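CD180 antigen (Mus musculus, PDB 3T6Q) may cooperate with MD-1 and TLR4 in the innate immune response of B cells to bacterial lipopolysaccharide, leading to NF-kappa-B activation. Local coordinates at residues K415-P420 and S441-D446; S142-P147 and K170-S175; D284-H289 and L308-F313. One frame throughout, in Å; residues are numbered along the deposited sequence.

Interaction 1: K415-P420 and S441-D446; sequences KDAQSP and SEQLFD
Q443, S419 and A417 carry most of this contact between successive turns of a leucine-rich-repeat solenoid: residues 415-420 belong to repeat 14, residues 441-446 to repeat 15, and both lie in the irregular segments that follow the strands of the coil. Each side is shaped by tight turns, a type II turn from K415 to Q418 and two overlapping type I turns from S441 to D446. S419 makes the direct polar link. Its OG sits anti to its own carbonyl carbon (chi1 -58°) and donates to Q443 O at 2.8 Å, tilted 35° from the carbonyl plane. D446 N reaches Q443 O from the opposite face of its plane at 3.1 Å, so the carbonyl that closes the Q443-D446 turn is also gripped by the neighbouring repeat. Q443 lays its amide against A417: the chain bends at chi2 (91°), NE2 comes within 3.5 Å of A417 CA, and a weak bond from NE2 to S441 OG helps hold the amide there. Deeper in, the ring of P420 meets L444 obliquely, CD to CD1 at 4.2 Å. The backbone is tied on to repeat 13, S419 N donating to T393 OG1. Two waters stitch the rest: one joins Q418 O to S441 OG, and the other lies between S419 OG and D446 OD2, donating to S419 OG at 3.1 Å.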
# COMPACT_ATOMS: atom_id res chain seq x y z
N LYS A 415 48.23 -4.86 40.33
CA LYS A 415 49.17 -5.50 41.25
C LYS A 415 48.71 -5.36 42.70
O LYS A 415 48.00 -4.42 43.04
CB LYS A 415 50.53 -4.84 41.09
CG LYS A 415 51.32 -5.36 39.92
CD LYS A 415 52.75 -4.81 39.99
CE LYS A 415 53.70 -5.72 39.25
NZ LYS A 415 54.93 -5.92 40.04
N ASP A 416 49.11 -6.31 43.56
CA ASP A 416 48.81 -6.23 45.01
C ASP A 416 49.12 -4.88 45.64
O ASP A 416 50.13 -4.26 45.34
CB ASP A 416 49.57 -7.31 45.80
CG ASP A 416 49.05 -8.72 45.54
OD1 ASP A 416 47.89 -8.84 45.07
OD2 ASP A 416 49.78 -9.71 45.78
N ALA A 417 48.19 -4.43 46.48
CA ALA A 417 48.30 -3.21 47.28
C ALA A 417 48.41 -1.89 46.49
O ALA A 417 48.79 -0.87 47.06
CB ALA A 417 49.43 -3.33 48.31
N GLN A 418 48.08 -1.92 45.19
CA GLN A 418 48.08 -0.72 44.34
C GLN A 418 46.76 0.03 44.47
O GLN A 418 45.73 -0.59 44.78
CB GLN A 418 48.32 -1.05 42.85
CG GLN A 418 49.73 -1.54 42.50
CD GLN A 418 50.76 -0.42 42.38
OE1 GLN A 418 50.85 0.28 41.37
NE2 GLN A 418 51.58 -0.27 43.42
N SER A 419 46.78 1.34 44.20
CA SER A 419 45.57 2.17 44.29
C SER A 419 45.30 2.91 42.97
O SER A 419 45.63 4.08 42.84
CB SER A 419 45.66 3.16 45.45
OG SER A 419 45.86 2.47 46.66
N PRO A 420 44.67 2.22 42.00
CA PRO A 420 44.60 2.77 40.66
C PRO A 420 43.73 4.00 40.56
O PRO A 420 43.98 4.81 39.67
CB PRO A 420 44.03 1.60 39.80
CG PRO A 420 43.58 0.55 40.75
CD PRO A 420 44.15 0.83 42.10
N SER A 441 41.28 -6.51 48.60
CA SER A 441 42.46 -5.64 48.75
C SER A 441 42.10 -4.30 49.41
O SER A 441 41.26 -3.57 48.90
CB SER A 441 43.09 -5.37 47.40
OG SER A 441 44.14 -4.42 47.58
N GLU A 442 42.74 -3.97 50.54
CA GLU A 442 42.33 -2.82 51.36
C GLU A 442 42.58 -1.49 50.66
O GLU A 442 41.86 -0.52 50.90
CB GLU A 442 43.08 -2.78 52.70
CG GLU A 442 42.90 -3.99 53.58
CD GLU A 442 43.72 -3.86 54.85
OE1 GLU A 442 43.41 -2.94 55.65
OE2 GLU A 442 44.67 -4.65 55.03
N GLN A 443 43.59 -1.47 49.79
CA GLN A 443 44.03 -0.23 49.09
C GLN A 443 43.34 -0.02 47.72
O GLN A 443 43.47 1.04 47.10
CB GLN A 443 45.56 -0.29 48.85
CG GLN A 443 46.41 -0.47 50.12
CD GLN A 443 46.71 -1.94 50.50
OE1 GLN A 443 47.55 -2.18 51.37
NE2 GLN A 443 46.03 -2.90 49.88
N LEU A 444 42.59 -1.01 47.28
CA LEU A 444 42.06 -0.96 45.88
C LEU A 444 41.30 0.32 45.56
O LEU A 444 41.49 0.91 44.48
CB LEU A 444 41.25 -2.22 45.54
CG LEU A 444 40.53 -2.25 44.17
CD1 LEU A 444 41.61 -2.29 43.12
CD2 LEU A 444 39.64 -3.49 44.10
N PHE A 445 40.48 0.77 46.53
CA PHE A 445 39.61 1.93 46.34
C PHE A 445 40.02 3.19 47.06
O PHE A 445 39.20 4.10 47.21
CB PHE A 445 38.14 1.60 46.64
CG PHE A 445 37.57 0.56 45.67
CD1 PHE A 445 37.63 0.77 44.29
CD2 PHE A 445 37.03 -0.62 46.14
CE1 PHE A 445 37.12 -0.19 43.41
CE2 PHE A 445 36.48 -1.56 45.28
CZ PHE A 445 36.56 -1.37 43.91
N ASP A 446 41.27 3.26 47.47
CA ASP A 446 41.79 4.49 48.06
C ASP A 446 41.68 5.65 47.07
O ASP A 446 41.94 5.49 45.87
CB ASP A 446 43.27 4.35 48.44
CG ASP A 446 43.49 3.50 49.70
OD1 ASP A 446 42.57 3.31 50.50
OD2 ASP A 446 44.63 3.03 49.88
O HOH W 1 44.94 -3.23 45.31
O HOH W 2 46.82 4.06 49.16

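Interaction 2: S142-P147 and K170-S175; sequences SSIKLP and KEDMSS
A short helix packs here on the loop of the preceding turn: K145, S175 and D172 mesh where residues 142-147 of repeat 5 meet the helix 170-174 of repeat 6. S175 is the polar bridge. Its OG, placed between its own backbone N and carbonyl carbon (chi1 78°), accepts from L146 N at 2.9 Å in a nearly straight bond (168°) and donates back to D172 O at 2.7 Å, so one hydroxyl ties the loop to the helix backbone. K145 lays its aliphatic chain across D172 at about a right angle, CB lying 3.5 Å from OD1, while CG rests on S175 OG. On the loop side, S143 OG accepts from K145 N in an ST turn. D172 turns its other carboxylate oxygen to the N-terminal end of its helix, where OD2 accepts from S169 N, and a water bridges OD2 to I144 N. The buried flank is apolar: I144 CG1 lies 3.8 Å from D172 CB, and I144 CD1 abuts M173 SD at 3.7 Å, with M173 continuing onto A198 and F199 of the next turn. In a leucine-rich-repeat solenoid the parallel strands line the concave face and the loops and short helices the convex one, where this contact lies.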
# COMPACT_ATOMS: atom_id res chain seq x y z
N SER A 142 1.97 10.75 -1.49
CA SER A 142 3.06 11.27 -2.32
C SER A 142 3.24 12.77 -2.18
O SER A 142 4.02 13.36 -2.89
CB SER A 142 2.84 10.93 -3.79
OG SER A 142 1.58 11.46 -4.18
N SER A 143 2.57 13.37 -1.23
CA SER A 143 2.77 14.78 -0.95
C SER A 143 2.67 15.01 0.54
O SER A 143 1.85 14.38 1.20
CB SER A 143 1.68 15.61 -1.65
OG SER A 143 1.86 16.98 -1.34
N ILE A 144 3.46 15.95 1.07
CA ILE A 144 3.33 16.34 2.49
C ILE A 144 2.23 17.41 2.76
O ILE A 144 1.90 17.70 3.92
CB ILE A 144 4.71 16.79 3.06
CG1 ILE A 144 5.14 18.13 2.50
CG2 ILE A 144 5.82 15.81 2.65
CD1 ILE A 144 6.24 18.78 3.31
N LYS A 145 1.67 17.98 1.69
CA LYS A 145 0.75 19.13 1.82
C LYS A 145 -0.39 18.81 2.77
O LYS A 145 -1.06 17.79 2.63
CB LYS A 145 0.24 19.60 0.46
CG LYS A 145 -0.65 20.85 0.59
CD LYS A 145 -0.52 21.82 -0.58
CE LYS A 145 -0.58 21.14 -1.93
NZ LYS A 145 -1.99 20.83 -2.31
N LEU A 146 -0.57 19.66 3.77
CA LEU A 146 -1.67 19.49 4.71
C LEU A 146 -2.94 20.07 4.08
O LEU A 146 -2.85 21.04 3.31
CB LEU A 146 -1.33 20.14 6.05
CG LEU A 146 -0.12 19.48 6.74
CD1 LEU A 146 0.24 20.24 8.00
CD2 LEU A 146 -0.41 18.01 7.10
N PRO A 147 -4.11 19.44 4.34
CA PRO A 147 -5.35 19.88 3.70
C PRO A 147 -5.85 21.23 4.25
O PRO A 147 -5.53 21.59 5.38
CB PRO A 147 -6.34 18.76 4.07
CG PRO A 147 -5.89 18.33 5.43
CD PRO A 147 -4.38 18.38 5.34
N LYS A 170 7.06 24.64 -2.95
CA LYS A 170 6.72 25.80 -2.12
C LYS A 170 5.34 25.68 -1.47
O LYS A 170 5.17 25.93 -0.28
CB LYS A 170 6.71 27.06 -3.00
CG LYS A 170 8.07 27.67 -3.29
CD LYS A 170 7.90 28.89 -4.18
CE LYS A 170 9.06 29.85 -4.05
NZ LYS A 170 8.74 31.10 -4.79
N GLU A 171 4.36 25.29 -2.27
CA GLU A 171 2.99 25.11 -1.80
C GLU A 171 2.88 24.09 -0.68
O GLU A 171 2.23 24.34 0.34
CB GLU A 171 2.12 24.65 -2.97
CG GLU A 171 0.73 25.23 -2.95
CD GLU A 171 0.20 25.45 -4.35
OE1 GLU A 171 0.03 24.44 -5.07
OE2 GLU A 171 -0.04 26.63 -4.71
N ASP A 172 3.55 22.94 -0.87
CA ASP A 172 3.65 21.92 0.19
C ASP A 172 4.17 22.52 1.48
O ASP A 172 3.59 22.32 2.55
CB ASP A 172 4.64 20.80 -0.22
CG ASP A 172 4.16 19.99 -1.43
OD1 ASP A 172 2.94 20.01 -1.70
OD2 ASP A 172 5.01 19.32 -2.10
N MET A 173 5.30 23.21 1.36
CA MET A 173 5.95 23.80 2.53
C MET A 173 5.11 24.91 3.17
O MET A 173 5.08 25.01 4.39
CB MET A 173 7.38 24.30 2.18
CG MET A 173 8.33 23.22 1.66
SD MET A 173 8.40 21.73 2.71
CE MET A 173 8.77 22.46 4.29
N SER A 174 4.39 25.70 2.37
CA SER A 174 3.57 26.77 2.99
C SER A 174 2.39 26.21 3.79
O SER A 174 1.93 26.84 4.72
CB SER A 174 3.14 27.83 1.98
OG SER A 174 2.33 27.26 0.99
N SER A 175 1.93 25.00 3.46
CA SER A 175 0.85 24.37 4.25
C SER A 175 1.25 24.08 5.72
O SER A 175 0.38 23.86 6.56
CB SER A 175 0.31 23.11 3.54
OG SER A 175 1.18 21.99 3.72
O HOH W 3 5.44 16.96 -0.91
O HOH W 4 -2.98 23.84 5.65

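Interaction 3: D284-H289 and L308-F313; sequences DLTATH and LSANKF
The asparagine ladder of the leucine-rich repeats is represented here by N311, whose side-chain amide reaches from repeat 10 to the backbone of repeat 9. ND2 donates to L285 O at 3.0 Å in an almost straight bond (177°), with the acceptor close to the amide plane, and also weakly to L308 O of its own segment. OD1, the other end of the amide, accepts from T288 N at 2.8 Å in a bent bond (137°); L290 N is a further donor to it. With both ends of the amide engaged, its rotation is fixed. L285 O is in turn gripped from opposite faces of its plane, by N311 ND2 and by T288 OG1 at 2.8 Å. This belongs to the turn leaving the parallel strands 282-284 and 305-307, which line the concave face of the solenoid. The backbones stay in step beyond the strands: A287 N donates to S309 O at 2.9 Å, and T286 CA and A287 CA make CH...O contacts with S309 O and A310 O. An Asx turn at D284 holds T286, its OD1 accepting from T286 N and T286 OG1. In the interior L285 and L308 lie side by side, pointing the same way, CD1 to CD2 at 4.1 Å. A287 CB meets A310 CB at 4.0 Å, and T286, A287 and A310 also pack on polar side chains of another protein's chain. A water joins H289 N to A310 O.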
# COMPACT_ATOMS: atom_id res chain seq x y z
N ASP A 284 27.84 13.37 13.25
CA ASP A 284 27.81 11.90 13.47
C ASP A 284 28.24 11.16 12.21
O ASP A 284 27.52 11.16 11.20
CB ASP A 284 26.40 11.45 13.89
CG ASP A 284 26.39 10.02 14.45
OD1 ASP A 284 27.06 9.12 13.84
OD2 ASP A 284 25.76 9.82 15.52
N LEU A 285 29.38 10.48 12.28
CA LEU A 285 29.91 9.71 11.12
C LEU A 285 29.98 8.20 11.42
O LEU A 285 30.92 7.52 11.01
CB LEU A 285 31.27 10.26 10.74
CG LEU A 285 31.26 11.74 10.25
CD1 LEU A 285 32.69 12.27 10.16
CD2 LEU A 285 30.59 11.86 8.88
N THR A 286 28.97 7.71 12.16
CA THR A 286 28.88 6.30 12.54
C THR A 286 28.95 5.38 11.32
O THR A 286 28.21 5.58 10.33
CB THR A 286 27.57 6.02 13.30
OG1 THR A 286 27.60 6.72 14.54
CG2 THR A 286 27.44 4.47 13.60
N ALA A 287 29.86 4.42 11.36
CA ALA A 287 29.92 3.34 10.34
C ALA A 287 30.08 3.88 8.91
O ALA A 287 29.38 3.41 8.00
CB ALA A 287 28.69 2.44 10.45
N THR A 288 31.01 4.80 8.70
CA THR A 288 31.19 5.43 7.39
C THR A 288 32.43 4.91 6.67
O THR A 288 32.92 5.55 5.71
CB THR A 288 31.26 6.98 7.49
OG1 THR A 288 32.21 7.38 8.51
CG2 THR A 288 29.82 7.57 7.75
N HIS A 289 32.92 3.75 7.10
CA HIS A 289 34.15 3.09 6.51
C HIS A 289 35.42 3.91 6.64
O HIS A 289 36.33 3.79 5.82
CB HIS A 289 33.90 2.71 5.06
CG HIS A 289 32.66 1.89 4.88
ND1 HIS A 289 32.67 0.54 4.89
CD2 HIS A 289 31.31 2.28 4.77
CE1 HIS A 289 31.41 0.08 4.74
NE2 HIS A 289 30.58 1.14 4.66
N LEU A 308 32.52 8.97 15.93
CA LEU A 308 33.30 8.20 14.89
C LEU A 308 33.20 6.70 15.15
O LEU A 308 34.07 5.91 14.78
CB LEU A 308 34.77 8.60 14.96
CG LEU A 308 35.11 10.10 14.68
CD1 LEU A 308 36.59 10.40 14.89
CD2 LEU A 308 34.67 10.47 13.29
N SER A 309 32.14 6.33 15.85
CA SER A 309 31.89 4.91 16.19
C SER A 309 31.75 4.04 14.96
O SER A 309 31.32 4.51 13.88
CB SER A 309 30.62 4.86 17.02
OG SER A 309 30.81 5.60 18.21
N ALA A 310 32.09 2.75 15.13
CA ALA A 310 31.81 1.70 14.17
C ALA A 310 32.58 1.88 12.86
O ALA A 310 32.15 1.42 11.82
CB ALA A 310 30.29 1.52 13.95
N ASN A 311 33.72 2.56 12.95
CA ASN A 311 34.62 2.75 11.82
C ASN A 311 35.77 1.76 11.92
O ASN A 311 35.66 0.79 12.69
CB ASN A 311 35.04 4.21 11.81
CG ASN A 311 33.94 5.05 11.17
OD1 ASN A 311 33.46 4.70 10.11
ND2 ASN A 311 33.43 6.04 11.90
N LYS A 312 36.89 2.00 11.23
CA LYS A 312 37.95 1.00 11.19
C LYS A 312 39.34 1.58 11.34
O LYS A 312 40.24 1.25 10.61
CB LYS A 312 37.84 0.04 9.97
CG LYS A 312 37.47 0.71 8.68
CD LYS A 312 37.26 -0.27 7.51
CE LYS A 312 37.47 0.49 6.19
NZ LYS A 312 37.16 -0.32 4.97
N PHE A 313 39.50 2.44 12.34
CA PHE A 313 40.83 2.97 12.67
C PHE A 313 41.70 1.89 13.25
O PHE A 313 41.17 0.98 13.94
CB PHE A 313 40.70 4.10 13.72
CG PHE A 313 39.80 5.24 13.26
CD1 PHE A 313 40.22 6.12 12.26
CD2 PHE A 313 38.50 5.37 13.77
CE1 PHE A 313 39.36 7.12 11.79
CE2 PHE A 313 37.65 6.36 13.32
CZ PHE A 313 38.07 7.25 12.34
O HOH W 5 32.50 1.47 8.95

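How the interactions relate
The three contacts join neighbouring coils of the same solenoid at separate places along the chain: interaction 2 couples repeats 5 and 6, interaction 3 repeats 9 and 10, interaction 1 repeats 14 and 15. None touches another. Interaction 3 is about midway, its centre about 36 Å from that of interaction 2 and 37 Å from that of interaction 1, whereas interactions 1 and 2 lie on opposite sides of the chain's centre, about 65 Å apart between centres. Interaction 3 directly follows the strands and is the one met by another protein chain; the side chain of A310 is about 6 Å from a bound alpha-D-mannopyranose (MAN). No other chain of the assembly touches the segments of interactions 1 and 2.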